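Local coordinates for protein HTLV-2 integrase catalytic core domain (Human T-cell leukemia virus 2, PDB 6QBT) that forms the catalytic core of a retroviral integrase, a magnesium-binding domain of the enzyme that probably inserts viral DNA into host chromosomes, at residues K23-V28 with K43-C48. Numbering follows the deposited sequence.
Sequences KYCLHV and KKETSC
K43 meets Y24 where the chain leaves its edge strand, and the CG of K43 lies 4.4 Å from CE2 of the tyrosine ring. The backbone O of K43 accepts a hydrogen bond from Y22 OH, whose ring also takes the lysine in a cation-pi contact. At K44 the main chain does the touching: its carbonyl O is 3.6 Å from CB of C25 and lies at the imidazole edge of H27, in the ring plane, 3.1 Å from CE1. No hydrogen bond crosses here; ND1 makes a weak bond to C25 O, and NE2, 3.7 Å from CA of E45, is buried without a polar partner. E45 has its CG set between backbone N and carbonyl carbon (chi1 59°), from which the extended chain runs past the thiol of C25, with OE2 3.9 Å from SG. The same OE2 is hydrogen-bonded to H16 NE2, and the side chain is about 5 Å from the magnesium ion held by D13 and D70. T46 sits at the N-cap position of helix 47-61, and C48 carries a disulfide to C123 of a second subunit. A connection from edge strand to helix, packed across the neighbouring antiparallel strand, illustrates the RNase H-like fold of retroviral integrase cores.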
loop_
_atom_site.group_PDB
_atom_site.type_symbol
_atom_site.label_atom_id
_atom_site.label_comp_id
_atom_site.label_asym_id
_atom_site.label_seq_id
_atom_site.Cartn_x
_atom_site.Cartn_y
_atom_site.Cartn_z
ATOM N N LYS A 23 19.365 -11.261 -15.794
ATOM C CA LYS A 23 18.092 -11.336 -16.496
ATOM C C LYS A 23 16.974 -11.521 -15.472
ATOM O O LYS A 23 16.748 -12.606 -14.986
ATOM C CB LYS A 23 18.125 -12.487 -17.517
ATOM C CG LYS A 23 16.879 -12.615 -18.388
ATOM C CD LYS A 23 16.957 -13.795 -19.347
ATOM C CE LYS A 23 18.018 -13.554 -20.422
ATOM N NZ LYS A 23 18.097 -14.681 -21.403
ATOM N N TYR A 24 16.268 -10.452 -15.165
ATOM C CA TYR A 24 15.171 -10.507 -14.195
ATOM C C TYR A 24 13.923 -11.059 -14.865
ATOM O O TYR A 24 13.786 -10.991 -16.106
ATOM C CB TYR A 24 14.874 -9.118 -13.625
ATOM C CG TYR A 24 16.001 -8.611 -12.778
ATOM C CD1 TYR A 24 17.132 -8.028 -13.359
ATOM C CD2 TYR A 24 15.965 -8.729 -11.389
ATOM C CE1 TYR A 24 18.178 -7.567 -12.580
ATOM C CE2 TYR A 24 17.015 -8.285 -10.610
ATOM C CZ TYR A 24 18.115 -7.695 -11.203
ATOM O OH TYR A 24 19.173 -7.245 -10.428
ATOM N N CYS A 25 13.033 -11.605 -14.029
ATOM C CA CYS A 25 11.732 -12.114 -14.434
ATOM C C CYS A 25 10.671 -11.139 -13.972
ATOM O O CYS A 25 10.369 -11.034 -12.781
ATOM C CB CYS A 25 11.477 -13.472 -13.791
ATOM S SG CYS A 25 12.651 -14.720 -14.348
ATOM N N LEU A 26 10.127 -10.410 -14.925
ATOM C CA LEU A 26 8.990 -9.557 -14.701
ATOM C C LEU A 26 7.746 -10.443 -14.791
ATOM O O LEU A 26 7.434 -10.984 -15.858
ATOM C CB LEU A 26 8.958 -8.438 -15.746
ATOM C CG LEU A 26 9.826 -7.199 -15.485
ATOM C CD1 LEU A 26 11.086 -7.394 -14.653
ATOM C CD2 LEU A 26 10.216 -6.655 -16.819
ATOM N N HIS A 27 7.080 -10.631 -13.664
ATOM C CA HIS A 27 5.809 -11.318 -13.635
ATOM C C HIS A 27 4.727 -10.235 -13.807
ATOM O O HIS A 27 4.603 -9.322 -12.960
ATOM C CB HIS A 27 5.599 -11.994 -12.300
ATOM C CG HIS A 27 6.500 -13.145 -12.033
ATOM N ND1 HIS A 27 7.846 -12.992 -11.762
ATOM C CD2 HIS A 27 6.236 -14.468 -11.907
ATOM C CE1 HIS A 27 8.378 -14.179 -11.528
ATOM N NE2 HIS A 27 7.426 -15.091 -11.613
ATOM N N VAL A 28 3.947 -10.364 -14.880
ATOM C CA VAL A 28 3.050 -9.338 -15.360
ATOM C C VAL A 28 1.622 -9.897 -15.393
ATOM O O VAL A 28 1.374 -10.927 -15.984
ATOM C CB VAL A 28 3.468 -8.902 -16.789
ATOM C CG1 VAL A 28 2.457 -7.937 -17.416
ATOM C CG2 VAL A 28 4.869 -8.301 -16.788
ATOM N N LYS A 43 13.847 -12.460 -9.304
ATOM C CA LYS A 43 15.063 -13.050 -9.844
ATOM C C LYS A 43 14.788 -14.369 -10.601
ATOM O O LYS A 43 15.605 -14.820 -11.436
ATOM C CB LYS A 43 16.086 -13.255 -8.715
ATOM C CG LYS A 43 16.668 -11.957 -8.162
ATOM C CD LYS A 43 17.412 -12.201 -6.852
ATOM C CE LYS A 43 18.108 -10.946 -6.331
ATOM N NZ LYS A 43 19.134 -10.384 -7.271
ATOM N N LYS A 44 13.640 -14.973 -10.298
ATOM C CA LYS A 44 13.302 -16.307 -10.751
ATOM C C LYS A 44 11.838 -16.372 -11.105
ATOM O O LYS A 44 11.096 -15.462 -10.804
ATOM C CB LYS A 44 13.545 -17.318 -9.625
ATOM C CG LYS A 44 14.883 -17.193 -8.895
ATOM C CD LYS A 44 15.057 -18.335 -7.917
ATOM C CE LYS A 44 15.566 -19.560 -8.664
ATOM N NZ LYS A 44 15.040 -20.849 -8.141
ATOM N N GLU A 45 11.432 -17.472 -11.720
ATOM C CA GLU A 45 10.038 -17.733 -12.041
ATOM C C GLU A 45 9.570 -19.139 -11.607
ATOM O O GLU A 45 8.812 -19.767 -12.326
ATOM C CB GLU A 45 9.777 -17.481 -13.526
ATOM C CG GLU A 45 10.600 -18.296 -14.499
ATOM C CD GLU A 45 10.319 -17.878 -15.936
ATOM O OE1 GLU A 45 9.137 -17.857 -16.352
ATOM O OE2 GLU A 45 11.278 -17.541 -16.653
ATOM N N THR A 46 9.972 -19.590 -10.415
ATOM C CA THR A 46 9.453 -20.835 -9.836
ATOM C C THR A 46 8.096 -20.531 -9.170
ATOM O O THR A 46 7.658 -19.372 -9.137
ATOM C CB THR A 46 10.445 -21.478 -8.832
ATOM O OG1 THR A 46 10.434 -20.762 -7.590
ATOM C CG2 THR A 46 11.873 -21.488 -9.386
ATOM N N SER A 47 7.424 -21.571 -8.681
ATOM C CA SER A 47 6.043 -21.454 -8.153
ATOM C C SER A 47 5.930 -20.532 -6.914
ATOM O O SER A 47 4.942 -19.812 -6.721
ATOM C CB SER A 47 5.503 -22.836 -7.810
ATOM O OG SER A 47 6.176 -23.343 -6.679
ATOM N N CYS A 48 7.106 -20.441 -6.172
ATOM C CA CYS A 48 7.126 -19.654 -4.962
ATOM C C CYS A 48 7.074 -18.121 -5.237
ATOM O O CYS A 48 6.210 -17.402 -4.706
ATOM C CB CYS A 48 8.376 -20.049 -4.150
ATOM S SG CYS A 48 8.872 -18.787 -2.961
#